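PDB 1XVQ: thiol peroxidase from Mycobacterium tuberculosis, which probably reduces hydrogen peroxide and organic hydroperoxides to water and alcohols at the expense of thioredoxin, protecting the cell against oxidative stress. Local coordinates for residues E113-T118 with A131-G136; V141-L146 with E153-A158; L49-S54 with D109-D114. All blocks are in the same frame, centred on the assembly; numbering follows the deposited sequence.

All three contacts bring side chains onto the mixed sheet of the thioredoxin fold. Contact 3 joins strand 47-51 to helix 111-114, contact 1 sets the end of that helix and the following turn against the neighbouring strand 131-135, and contact 2 ties the outer strand 141-146 to the start of helix 156-165. Along the chain, contact 3 opens with segment 49-54, its second segment shares Glu113 and Asp114 with the first segment of contact 1, and contact 2 follows. The centres of contacts 1 and 3 lie about 7 Å apart, with about 10 Å between contacts 1 and 2 and about 15 Å between contacts 2 and 3. Ile132 points away from contact 1 and touches Pro154 of contact 2, so the sheet is covered on both faces.

Contact 1: E113-T118 with A131-G136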
ATOM      1  N   GLU A 113       2.236  -1.518 -11.085  1.00  9.38           N
ATOM      2  CA  GLU A 113       1.441  -1.642 -12.308  1.00 12.04           C
ATOM      3  C   GLU A 113       0.339  -2.683 -12.154  1.00 11.78           C
ATOM      4  O   GLU A 113      -0.798  -2.480 -12.621  1.00 12.60           O
ATOM      5  CB  GLU A 113       2.355  -2.008 -13.485  1.00 17.26           C
ATOM      6  CG  GLU A 113       3.408  -0.908 -13.807  1.00 17.64           C
ATOM      7  CD  GLU A 113       4.463  -0.671 -12.718  1.00 15.01           C
ATOM      8  OE1 GLU A 113       4.727   0.519 -12.397  1.00 18.10           O
ATOM      9  OE2 GLU A 113       5.054  -1.638 -12.188  1.00 13.21           O
ATOM     10  N   ASP A 114       0.670  -3.788 -11.489  1.00 12.07           N
ATOM     11  CA  ASP A 114      -0.302  -4.861 -11.269  1.00 12.17           C
ATOM     12  C   ASP A 114      -1.443  -4.414 -10.375  1.00 15.38           C
ATOM     13  O   ASP A 114      -2.576  -4.887 -10.552  1.00 14.77           O
ATOM     14  CB  ASP A 114       0.362  -6.093 -10.668  1.00  9.90           C
ATOM     15  CG  ASP A 114       1.446  -6.655 -11.559  1.00 13.69           C
ATOM     16  OD1 ASP A 114       1.418  -6.392 -12.792  1.00 14.60           O
ATOM     17  OD2 ASP A 114       2.318  -7.360 -11.022  1.00 14.66           O
ATOM     18  N   TYR A 115      -1.154  -3.515  -9.427  1.00 10.59           N
ATOM     19  CA  TYR A 115      -2.178  -3.009  -8.555  1.00  9.37           C
ATOM     20  C   TYR A 115      -2.760  -1.664  -9.005  1.00  9.24           C
ATOM     21  O   TYR A 115      -3.624  -1.106  -8.325  1.00 12.15           O
ATOM     22  CB  TYR A 115      -1.654  -2.909  -7.111  1.00  8.42           C
ATOM     23  CG  TYR A 115      -1.754  -4.241  -6.385  1.00  7.94           C
ATOM     24  CD1 TYR A 115      -0.918  -5.303  -6.722  1.00 12.42           C
ATOM     25  CD2 TYR A 115      -2.748  -4.455  -5.432  1.00  8.35           C
ATOM     26  CE1 TYR A 115      -1.091  -6.561  -6.115  1.00 10.42           C
ATOM     27  CE2 TYR A 115      -2.933  -5.703  -4.834  1.00 10.33           C
ATOM     28  CZ  TYR A 115      -2.099  -6.744  -5.185  1.00  9.66           C
ATOM     29  OH  TYR A 115      -2.291  -8.000  -4.595  1.00 10.80           O
ATOM     30  N   GLY A 116      -2.285  -1.178 -10.148  1.00 10.91           N
ATOM     31  CA  GLY A 116      -2.776   0.078 -10.702  1.00 11.86           C
ATOM     32  C   GLY A 116      -2.541   1.299  -9.824  1.00 15.18           C
ATOM     33  O   GLY A 116      -3.345   2.232  -9.835  1.00 19.13           O
ATOM     34  N   VAL A 117      -1.457   1.313  -9.057  1.00 10.35           N
ATOM     35  CA  VAL A 117      -1.210   2.449  -8.173  1.00  9.63           C
ATOM     36  C   VAL A 117      -0.002   3.312  -8.505  1.00  8.79           C
ATOM     37  O   VAL A 117       0.201   4.342  -7.881  1.00 10.04           O
ATOM     38  CB  VAL A 117      -1.088   2.023  -6.661  1.00 10.82           C
ATOM     39  CG1 VAL A 117      -2.439   1.596  -6.103  1.00 14.77           C
ATOM     40  CG2 VAL A 117      -0.057   0.877  -6.525  1.00 10.18           C
ATOM     41  N   THR A 118       0.788   2.941  -9.495  1.00  8.40           N
ATOM     42  CA  THR A 118       1.948   3.768  -9.837  1.00  7.11           C
ATOM     43  C   THR A 118       1.436   5.111 -10.361  1.00 11.69           C
ATOM     44  O   THR A 118       0.531   5.128 -11.188  1.00  9.95           O
ATOM     45  CB  THR A 118       2.803   3.102 -10.931  1.00  9.99           C
ATOM     46  OG1 THR A 118       3.262   1.842 -10.449  1.00 10.82           O
ATOM     47  CG2 THR A 118       4.050   3.953 -11.280  1.00  9.11           C
ATOM     48  N   ALA A 131      -2.725   4.728  -1.099  1.00  9.97           N
ATOM     49  CA  ALA A 131      -3.839   3.828  -1.351  1.00 10.36           C
ATOM     50  C   ALA A 131      -3.860   2.736  -0.306  1.00  7.79           C
ATOM     51  O   ALA A 131      -2.870   2.493   0.380  1.00  8.92           O
ATOM     52  CB  ALA A 131      -3.660   3.195  -2.724  1.00  7.70           C
ATOM     53  N   ILE A 132      -5.007   2.087  -0.209  1.00 10.09           N
ATOM     54  CA  ILE A 132      -5.179   0.986   0.719  1.00 10.22           C
ATOM     55  C   ILE A 132      -5.842  -0.166  -0.005  1.00  9.71           C
ATOM     56  O   ILE A 132      -6.834   0.011  -0.709  1.00 10.35           O
ATOM     57  CB  ILE A 132      -6.045   1.398   1.953  1.00 12.00           C
ATOM     58  CG1 ILE A 132      -5.190   2.263   2.912  1.00 14.00           C
ATOM     59  CG2 ILE A 132      -6.544   0.162   2.686  1.00 13.17           C
ATOM     60  CD1 ILE A 132      -5.959   2.856   4.118  1.00 26.00           C
ATOM     61  N   VAL A 133      -5.265  -1.356   0.137  1.00 10.64           N
ATOM     62  CA  VAL A 133      -5.889  -2.535  -0.438  1.00  8.48           C
ATOM     63  C   VAL A 133      -5.926  -3.570   0.665  1.00  8.57           C
ATOM     64  O   VAL A 133      -4.912  -3.842   1.278  1.00 11.45           O
ATOM     65  CB  VAL A 133      -5.093  -3.102  -1.641  1.00 11.49           C
ATOM     66  CG1 VAL A 133      -5.685  -4.463  -2.065  1.00 12.59           C
ATOM     67  CG2 VAL A 133      -5.146  -2.117  -2.794  1.00 11.64           C
ATOM     68  N   VAL A 134      -7.109  -4.126   0.913  1.00 10.63           N
ATOM     69  CA  VAL A 134      -7.259  -5.171   1.922  1.00 10.13           C
ATOM     70  C   VAL A 134      -7.529  -6.478   1.211  1.00 10.59           C
ATOM     71  O   VAL A 134      -8.404  -6.566   0.336  1.00  9.80           O
ATOM     72  CB  VAL A 134      -8.422  -4.884   2.908  1.00 11.55           C
ATOM     73  CG1 VAL A 134      -8.603  -6.086   3.880  1.00 14.60           C
ATOM     74  CG2 VAL A 134      -8.118  -3.607   3.694  1.00 13.73           C
ATOM     75  N   ILE A 135      -6.718  -7.480   1.547  1.00 10.07           N
ATOM     76  CA  ILE A 135      -6.870  -8.821   0.978  1.00 10.49           C
ATOM     77  C   ILE A 135      -7.421  -9.715   2.087  1.00 11.93           C
ATOM     78  O   ILE A 135      -6.843  -9.786   3.171  1.00 13.05           O
ATOM     79  CB  ILE A 135      -5.529  -9.382   0.487  1.00  9.96           C
ATOM     80  CG1 ILE A 135      -4.919  -8.427  -0.542  1.00 11.76           C
ATOM     81  CG2 ILE A 135      -5.759 -10.774  -0.167  1.00  9.14           C
ATOM     82  CD1 ILE A 135      -3.476  -8.770  -0.928  1.00 17.95           C
ATOM     83  N   GLY A 136      -8.559 -10.347   1.821  1.00 13.05           N
ATOM     84  CA  GLY A 136      -9.173 -11.210   2.817  1.00 15.83           C
ATOM     85  C   GLY A 136      -8.372 -12.482   3.024  1.00 15.96           C
ATOM     86  O   GLY A 136      -7.537 -12.834   2.188  1.00 12.86           O
TER
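Tyr115 reaches the strand first, with the far end of its ring. CE2 lies 4.1 Å from CG1 of Val133, which sits at the ring edge near its plane, while OH passes 3.9 Å from CD1 of Ile135; the side chains of Tyr115 and Ile135 cross at about a right angle. With CG anti to the carbonyl carbon (chi1 -83°), the ring of Tyr115 is carried toward the strand, and its hydroxyl is hydrogen-bonded to the carbonyl of Pro25, so the polar end of this buried residue is satisfied. Phe111 stacks on the same ring. Gly116 then ends the helix in a Schellman motif, its positive phi turning the chain so that Val117 also faces the sheet of the thioredoxin fold. From there CG1 of Val117 meets CB of Ala131 at 3.9 Å, a purely apolar touch at the start of strand 131-135. Alternate residues of that strand, Ala131, Val133 and Ile135, thus receive the turn, while Ile132 between them points away. Thr118 closes the turn on the side remote from the strand: its OG1 donates to OE1 of Glu113 at 2.8 Å, meeting the carboxylate from above its plane.

Contact 2: V141-L146 with E153-A158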
ATOM      1  N   VAL A 141      -9.677  -9.764  -2.973  1.00 12.00           N
ATOM      2  CA  VAL A 141      -9.593  -8.368  -2.584  1.00 12.12           C
ATOM      3  C   VAL A 141     -10.877  -8.059  -1.826  1.00 12.34           C
ATOM      4  O   VAL A 141     -11.957  -8.314  -2.316  1.00 12.70           O
ATOM      5  CB  VAL A 141      -9.476  -7.476  -3.836  1.00 11.99           C
ATOM      6  CG1 VAL A 141      -9.575  -6.001  -3.452  1.00  7.56           C
ATOM      7  CG2 VAL A 141      -8.097  -7.721  -4.509  1.00 11.79           C
ATOM      8  N   ALA A 142     -10.752  -7.536  -0.613  1.00 11.64           N
ATOM      9  CA  ALA A 142     -11.942  -7.222   0.181  1.00 13.12           C
ATOM     10  C   ALA A 142     -12.330  -5.745   0.163  1.00 15.23           C
ATOM     11  O   ALA A 142     -13.496  -5.383   0.433  1.00 14.63           O
ATOM     12  CB  ALA A 142     -11.713  -7.653   1.625  1.00 11.45           C
ATOM     13  N   TYR A 143     -11.361  -4.885  -0.134  1.00 13.83           N
ATOM     14  CA  TYR A 143     -11.615  -3.447  -0.113  1.00 12.50           C
ATOM     15  C   TYR A 143     -10.471  -2.686  -0.752  1.00 11.13           C
ATOM     16  O   TYR A 143      -9.318  -3.071  -0.602  1.00 10.69           O
ATOM     17  CB  TYR A 143     -11.754  -2.977   1.344  1.00 13.59           C
ATOM     18  CG  TYR A 143     -11.759  -1.464   1.538  1.00 12.89           C
ATOM     19  CD1 TYR A 143     -10.570  -0.748   1.668  1.00 13.34           C
ATOM     20  CD2 TYR A 143     -12.967  -0.761   1.593  1.00 18.74           C
ATOM     21  CE1 TYR A 143     -10.581   0.631   1.853  1.00 20.02           C
ATOM     22  CE2 TYR A 143     -12.993   0.612   1.775  1.00 17.16           C
ATOM     23  CZ  TYR A 143     -11.802   1.298   1.903  1.00 17.61           C
ATOM     24  OH  TYR A 143     -11.834   2.662   2.074  1.00 18.57           O
ATOM     25  N   THR A 144     -10.797  -1.605  -1.469  1.00 11.24           N
ATOM     26  CA  THR A 144      -9.762  -0.776  -2.042  1.00 10.03           C
ATOM     27  C   THR A 144     -10.128   0.699  -1.935  1.00 10.22           C
ATOM     28  O   THR A 144     -11.299   1.064  -1.853  1.00 10.85           O
ATOM     29  CB  THR A 144      -9.513  -1.041  -3.558  1.00 10.42           C
ATOM     30  OG1 THR A 144     -10.673  -0.651  -4.323  1.00 14.35           O
ATOM     31  CG2 THR A 144      -9.203  -2.478  -3.811  1.00  9.94           C
ATOM     32  N   GLU A 145      -9.098   1.523  -1.852  1.00 11.13           N
ATOM     33  CA  GLU A 145      -9.286   2.967  -1.889  1.00 10.86           C
ATOM     34  C   GLU A 145      -8.043   3.582  -2.472  1.00 12.28           C
ATOM     35  O   GLU A 145      -6.956   3.443  -1.915  1.00 11.37           O
ATOM     36  CB  GLU A 145      -9.509   3.619  -0.513  1.00 13.84           C
ATOM     37  CG  GLU A 145      -9.760   5.139  -0.722  1.00 16.94           C
ATOM     38  CD  GLU A 145      -9.679   5.989   0.524  1.00 21.37           C
ATOM     39  OE1 GLU A 145      -9.225   5.501   1.580  1.00 19.22           O
ATOM     40  OE2 GLU A 145     -10.063   7.184   0.431  1.00 24.66           O
ATOM     41  N   LEU A 146      -8.195   4.252  -3.608  1.00 12.91           N
ATOM     42  CA  LEU A 146      -7.065   4.974  -4.192  1.00 13.85           C
ATOM     43  C   LEU A 146      -7.447   6.394  -3.818  1.00 16.62           C
ATOM     44  O   LEU A 146      -8.442   6.911  -4.345  1.00 17.59           O
ATOM     45  CB  LEU A 146      -7.057   4.841  -5.719  1.00 17.16           C
ATOM     46  CG  LEU A 146      -6.165   5.893  -6.414  1.00 21.39           C
ATOM     47  CD1 LEU A 146      -4.704   5.657  -6.049  1.00 15.83           C
ATOM     48  CD2 LEU A 146      -6.356   5.819  -7.933  1.00 23.05           C
ATOM     49  N   GLU A 153      -6.943  12.420   3.379  1.00 35.26           N
ATOM     50  CA  GLU A 153      -6.552  11.323   4.259  1.00 35.12           C
ATOM     51  C   GLU A 153      -7.385  10.086   3.886  1.00 29.56           C
ATOM     52  O   GLU A 153      -8.572  10.196   3.586  1.00 29.40           O
ATOM     53  CB  GLU A 153      -6.790  11.709   5.718  1.00 38.31           C
ATOM     54  CG  GLU A 153      -5.662  11.296   6.659  1.00 44.22           C
ATOM     55  CD  GLU A 153      -6.098  11.311   8.115  1.00 48.58           C
ATOM     56  OE1 GLU A 153      -7.108  10.643   8.433  1.00 52.75           O
ATOM     57  OE2 GLU A 153      -5.441  11.980   8.941  1.00 51.89           O
ATOM     58  N   PRO A 154      -6.780   8.891   3.925  1.00 28.67           N
ATOM     59  CA  PRO A 154      -7.528   7.682   3.566  1.00 25.61           C
ATOM     60  C   PRO A 154      -8.697   7.420   4.514  1.00 23.64           C
ATOM     61  O   PRO A 154      -8.679   7.846   5.666  1.00 22.03           O
ATOM     62  CB  PRO A 154      -6.472   6.584   3.676  1.00 26.00           C
ATOM     63  CG  PRO A 154      -5.150   7.339   3.600  1.00 25.94           C
ATOM     64  CD  PRO A 154      -5.460   8.519   4.448  1.00 29.58           C
ATOM     65  N   ASN A 155      -9.708   6.712   4.028  1.00 21.62           N
ATOM     66  CA  ASN A 155     -10.854   6.386   4.869  1.00 21.06           C
ATOM     67  C   ASN A 155     -10.467   5.166   5.704  1.00 19.06           C
ATOM     68  O   ASN A 155     -10.748   4.039   5.326  1.00 16.45           O
ATOM     69  CB  ASN A 155     -12.062   6.042   4.005  1.00 19.69           C
ATOM     70  CG  ASN A 155     -13.331   5.897   4.819  1.00 21.82           C
ATOM     71  OD1 ASN A 155     -13.288   5.619   6.025  1.00 21.05           O
ATOM     72  ND2 ASN A 155     -14.469   6.076   4.164  1.00 26.21           N
ATOM     73  N   TYR A 156      -9.819   5.394   6.834  1.00 19.75           N
ATOM     74  CA  TYR A 156      -9.388   4.293   7.686  1.00 19.64           C
ATOM     75  C   TYR A 156     -10.532   3.486   8.279  1.00 20.61           C
ATOM     76  O   TYR A 156     -10.415   2.275   8.476  1.00 17.40           O
ATOM     77  CB  TYR A 156      -8.503   4.822   8.816  1.00 19.79           C
ATOM     78  CG  TYR A 156      -7.197   5.420   8.329  1.00 21.73           C
ATOM     79  CD1 TYR A 156      -6.299   4.656   7.582  1.00 22.64           C
ATOM     80  CD2 TYR A 156      -6.857   6.745   8.618  1.00 29.56           C
ATOM     81  CE1 TYR A 156      -5.101   5.189   7.135  1.00 24.60           C
ATOM     82  CE2 TYR A 156      -5.653   7.299   8.172  1.00 26.19           C
ATOM     83  CZ  TYR A 156      -4.782   6.510   7.429  1.00 28.26           C
ATOM     84  OH  TYR A 156      -3.595   7.041   6.980  1.00 29.60           O
ATOM     85  N   GLU A 157     -11.632   4.166   8.578  1.00 20.04           N
ATOM     86  CA  GLU A 157     -12.779   3.496   9.180  1.00 19.85           C
ATOM     87  C   GLU A 157     -13.358   2.417   8.279  1.00 18.69           C
ATOM     88  O   GLU A 157     -13.636   1.291   8.735  1.00 18.40           O
ATOM     89  CB  GLU A 157     -13.856   4.525   9.526  1.00 21.61           C
ATOM     90  CG  GLU A 157     -15.034   3.968  10.285  1.00 29.89           C
ATOM     91  CD  GLU A 157     -16.031   5.050  10.689  1.00 36.74           C
ATOM     92  OE1 GLU A 157     -17.040   4.710  11.340  1.00 39.33           O
ATOM     93  OE2 GLU A 157     -15.798   6.238  10.362  1.00 40.22           O
ATOM     94  N   ALA A 158     -13.548   2.754   7.003  1.00 17.44           N
ATOM     95  CA  ALA A 158     -14.107   1.799   6.041  1.00 18.53           C
ATOM     96  C   ALA A 158     -13.160   0.625   5.825  1.00 15.08           C
ATOM     97  O   ALA A 158     -13.600  -0.511   5.720  1.00 17.61           O
ATOM     98  CB  ALA A 158     -14.381   2.484   4.721  1.00 17.71           C
TER
HETATM   99  O   HOH W   1     -10.229   9.422   1.960  1.00 33.15           O
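The N-terminal end of helix 156-165, with its Asn155 N-cap, is held against strand 141-146 by two side chains of the strand, Glu145 and Tyr143. Glu145 supplies the hydrogen bond between the segments. Its OE1 accepts from the backbone N of Asn155 at 2.8 Å, with an N-H...O angle of 162°; the donor comes in on the syn side, only 16° out of the carboxylate plane. An extended side chain, with CG anti to the backbone N (chi1 -177°), carries the carboxylate across to the loop, where OE1 also lies 3.4 Å from CA of Pro154. The other oxygen, OE2, accepts from a water 2.7 Å away; the same water lies implausibly close to the carbonyl O of Glu153, so a bridge to that residue is doubtful.

In this thioredoxin-fold domain the helix packs on the strand at the margin of the central sheet, and Tyr143 forms the apolar half of that junction. Its ring lies alongside the first turn: CE2 is 3.8 Å from CB of Ala158, and the carbonyl carbon of Ala158 stands over one face, offset toward the rim. The phenol oxygen OH is 3.7 Å from the same CB and borders CB of Asn155 as well. Ala142 and Tyr143 form a classic beta bulge opposite Val134 of the neighbouring strand. On the helix side, OD1 of Asn155 accepts from the backbone N of Ala158 at 3.0 Å, the N-H coming from above the amide plane. That capping bond joins the residue gripped by Glu145 to the one packed against Tyr143. Further along the helix, Ala159 and Ala162 also touch the tyrosine.

Contact 3: L49-S54 with D109-D114; sequences LNIFPS and DSFGED
Phe111 drives the far edge of its ring between the ends of two strand side chains, Leu49 and Ile51. CD1 of Leu49 lies 3.9 Å from CE2, and CD1 of Ile51 is at the same 3.9 Å from CZ. Both methyl groups lie in the plane of the ring, at its edge, so neither caps a face. Ile51 meets the ring head-on from the strand, whereas Leu49 runs antiparallel beside it. CG of Leu49 and CG1 of Ile51 are each anti to the carbonyl carbon of their own residue, and both chains continue extended (chi2 173° in Leu49, 162° in Ile51), which projects each CD1 well out from strand 47-51. In Phe111, CG is anti to the backbone N (chi1 179°), a torsion that points the ring out from the helix toward the strand.

Around this first shell, Tyr115 touches Leu49, while Leu29 and Val81 add further apolar contacts to the phenylalanine. Leu49 in turn rests on Val133 and Ile135 of the adjacent strand in the central sheet of the thioredoxin fold.

The start of the helix carries polar groups away from strand 47-51. OD2 of Asp109 accepts from the backbone N of Phe111 at 2.8 Å in an Asx turn. Ser110 occupies the N-cap position, yet its side chain makes no capping bond; instead its OG hydrogen-bonds to OD2 of Asp114 at 2.6 Å, one turn on. Both bonds help to hold the backbone that carries the ring. Across the contact itself no hydrogen bond forms: the three touching side chains meet through apolar groups, so the direct contact rests on van der Waals packing and burial.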
ATOM      1  N   LEU A  49      -2.438  -3.867   2.625  1.00 10.31           N
ATOM      2  CA  LEU A  49      -1.374  -3.235   1.853  1.00  8.74           C
ATOM      3  C   LEU A  49      -1.611  -1.738   2.052  1.00  8.21           C
ATOM      4  O   LEU A  49      -2.595  -1.179   1.543  1.00  9.09           O
ATOM      5  CB  LEU A  49      -1.489  -3.564   0.359  1.00  9.23           C
ATOM      6  CG  LEU A  49      -1.475  -5.054   0.032  1.00 12.06           C
ATOM      7  CD1 LEU A  49      -1.776  -5.233  -1.475  1.00 11.57           C
ATOM      8  CD2 LEU A  49      -0.108  -5.636   0.410  1.00 10.36           C
ATOM      9  N   ASN A  50      -0.702  -1.107   2.793  1.00 10.08           N
ATOM     10  CA  ASN A  50      -0.802   0.317   3.131  1.00 10.33           C
ATOM     11  C   ASN A  50       0.255   0.888   2.214  1.00  9.18           C
ATOM     12  O   ASN A  50       1.441   0.762   2.444  1.00 10.92           O
ATOM     13  CB  ASN A  50      -0.434   0.483   4.608  1.00 10.86           C
ATOM     14  CG  ASN A  50      -1.062   1.685   5.251  1.00 15.01           C
ATOM     15  OD1 ASN A  50      -0.895   1.890   6.461  1.00 18.75           O
ATOM     16  ND2 ASN A  50      -1.785   2.486   4.485  1.00 10.56           N
ATOM     17  N   ILE A  51      -0.218   1.513   1.155  1.00  8.54           N
ATOM     18  CA  ILE A  51       0.651   1.995   0.087  1.00  7.30           C
ATOM     19  C   ILE A  51       0.942   3.474   0.125  1.00  8.23           C
ATOM     20  O   ILE A  51       0.008   4.293   0.210  1.00  9.95           O
ATOM     21  CB  ILE A  51       0.001   1.642  -1.238  1.00  6.81           C
ATOM     22  CG1 ILE A  51      -0.333   0.141  -1.239  1.00  7.71           C
ATOM     23  CG2 ILE A  51       0.966   1.997  -2.431  1.00  7.09           C
ATOM     24  CD1 ILE A  51      -1.373  -0.248  -2.326  1.00  9.10           C
ATOM     25  N   PHE A  52       2.225   3.819   0.016  1.00  9.88           N
ATOM     26  CA  PHE A  52       2.651   5.224   0.093  1.00 11.77           C
ATOM     27  C   PHE A  52       3.637   5.707  -0.975  1.00 10.63           C
ATOM     28  O   PHE A  52       4.450   4.940  -1.493  1.00 10.74           O
ATOM     29  CB  PHE A  52       3.389   5.493   1.401  1.00 12.60           C
ATOM     30  CG  PHE A  52       2.628   5.120   2.641  1.00 13.83           C
ATOM     31  CD1 PHE A  52       2.052   6.105   3.432  1.00 15.24           C
ATOM     32  CD2 PHE A  52       2.529   3.786   3.039  1.00 16.22           C
ATOM     33  CE1 PHE A  52       1.380   5.773   4.622  1.00 16.38           C
ATOM     34  CE2 PHE A  52       1.862   3.440   4.221  1.00 20.75           C
ATOM     35  CZ  PHE A  52       1.285   4.444   5.016  1.00 14.84           C
ATOM     36  N   PRO A  53       3.587   7.005  -1.288  1.00  9.46           N
ATOM     37  CA  PRO A  53       4.527   7.544  -2.277  1.00 12.71           C
ATOM     38  C   PRO A  53       5.911   7.387  -1.648  1.00 12.99           C
ATOM     39  O   PRO A  53       6.893   7.102  -2.331  1.00 12.87           O
ATOM     40  CB  PRO A  53       4.103   8.998  -2.410  1.00 13.74           C
ATOM     41  CG  PRO A  53       2.594   8.923  -2.217  1.00 12.85           C
ATOM     42  CD  PRO A  53       2.412   7.901  -1.112  1.00 12.28           C
ATOM     43  N   SER A  54       5.994   7.584  -0.336  1.00 13.93           N
ATOM     44  CA  SER A  54       7.254   7.382   0.353  1.00 15.42           C
ATOM     45  C   SER A  54       7.021   7.248   1.858  1.00 17.10           C
ATOM     46  O   SER A  54       6.130   7.905   2.419  1.00 19.23           O
ATOM     47  CB  SER A  54       8.224   8.536   0.078  1.00 12.52           C
ATOM     48  OG  SER A  54       9.441   8.305   0.778  1.00 15.09           O
ATOM     49  N   ASP A 109       9.993  -4.724  -8.836  1.00  8.85           N
ATOM     50  CA  ASP A 109       8.961  -5.653  -9.227  1.00  9.01           C
ATOM     51  C   ASP A 109       7.787  -4.853  -9.760  1.00 11.05           C
ATOM     52  O   ASP A 109       7.771  -3.606  -9.692  1.00 10.91           O
ATOM     53  CB  ASP A 109       8.541  -6.569  -8.060  1.00  9.15           C
ATOM     54  CG  ASP A 109       7.819  -5.822  -6.973  1.00 11.27           C
ATOM     55  OD1 ASP A 109       8.480  -5.267  -6.075  1.00 11.91           O
ATOM     56  OD2 ASP A 109       6.579  -5.786  -7.050  1.00 11.41           O
ATOM     57  N   SER A 110       6.812  -5.583 -10.290  1.00 10.08           N
ATOM     58  CA  SER A 110       5.653  -4.994 -10.948  1.00 11.07           C
ATOM     59  C   SER A 110       4.451  -4.628 -10.096  1.00  7.82           C
ATOM     60  O   SER A 110       3.417  -4.241 -10.630  1.00 10.65           O
ATOM     61  CB  SER A 110       5.217  -5.945 -12.078  1.00  9.90           C
ATOM     62  OG  SER A 110       4.815  -7.186 -11.519  1.00 14.05           O
ATOM     63  N   PHE A 111       4.607  -4.667  -8.775  1.00  6.57           N
ATOM     64  CA  PHE A 111       3.498  -4.348  -7.872  1.00  7.66           C
ATOM     65  C   PHE A 111       2.713  -3.084  -8.257  1.00  9.45           C
ATOM     66  O   PHE A 111       1.491  -3.117  -8.340  1.00  9.65           O
ATOM     67  CB  PHE A 111       4.010  -4.195  -6.426  1.00  7.18           C
ATOM     68  CG  PHE A 111       2.922  -3.842  -5.434  1.00  9.39           C
ATOM     69  CD1 PHE A 111       2.559  -2.500  -5.203  1.00  9.49           C
ATOM     70  CD2 PHE A 111       2.235  -4.841  -4.765  1.00 11.86           C
ATOM     71  CE1 PHE A 111       1.526  -2.164  -4.320  1.00  8.96           C
ATOM     72  CE2 PHE A 111       1.190  -4.526  -3.871  1.00 12.60           C
ATOM     73  CZ  PHE A 111       0.829  -3.180  -3.644  1.00 13.92           C
ATOM     74  N   GLY A 112       3.404  -1.972  -8.493  1.00  8.48           N
ATOM     75  CA  GLY A 112       2.703  -0.731  -8.827  1.00 10.13           C
ATOM     76  C   GLY A 112       1.808  -0.783 -10.057  1.00 11.17           C
ATOM     77  O   GLY A 112       0.734  -0.182 -10.066  1.00  9.87           O
ATOM     78  N   GLU A 113       2.236  -1.518 -11.085  1.00  9.38           N
ATOM     79  CA  GLU A 113       1.441  -1.642 -12.308  1.00 12.04           C
ATOM     80  C   GLU A 113       0.339  -2.683 -12.154  1.00 11.78           C
ATOM     81  O   GLU A 113      -0.798  -2.480 -12.621  1.00 12.60           O
ATOM     82  CB  GLU A 113       2.355  -2.008 -13.485  1.00 17.26           C
ATOM     83  CG  GLU A 113       3.408  -0.908 -13.807  1.00 17.64           C
ATOM     84  CD  GLU A 113       4.463  -0.671 -12.718  1.00 15.01           C
ATOM     85  OE1 GLU A 113       4.727   0.519 -12.397  1.00 18.10           O
ATOM     86  OE2 GLU A 113       5.054  -1.638 -12.188  1.00 13.21           O
ATOM     87  N   ASP A 114       0.670  -3.788 -11.489  1.00 12.07           N
ATOM     88  CA  ASP A 114      -0.302  -4.861 -11.269  1.00 12.17           C
ATOM     89  C   ASP A 114      -1.443  -4.414 -10.375  1.00 15.38           C
ATOM     90  O   ASP A 114      -2.576  -4.887 -10.552  1.00 14.77           O
ATOM     91  CB  ASP A 114       0.362  -6.093 -10.668  1.00  9.90           C
ATOM     92  CG  ASP A 114       1.446  -6.655 -11.559  1.00 13.69           C
ATOM     93  OD1 ASP A 114       1.418  -6.392 -12.792  1.00 14.60           O
ATOM     94  OD2 ASP A 114       2.318  -7.360 -11.022  1.00 14.66           O
TER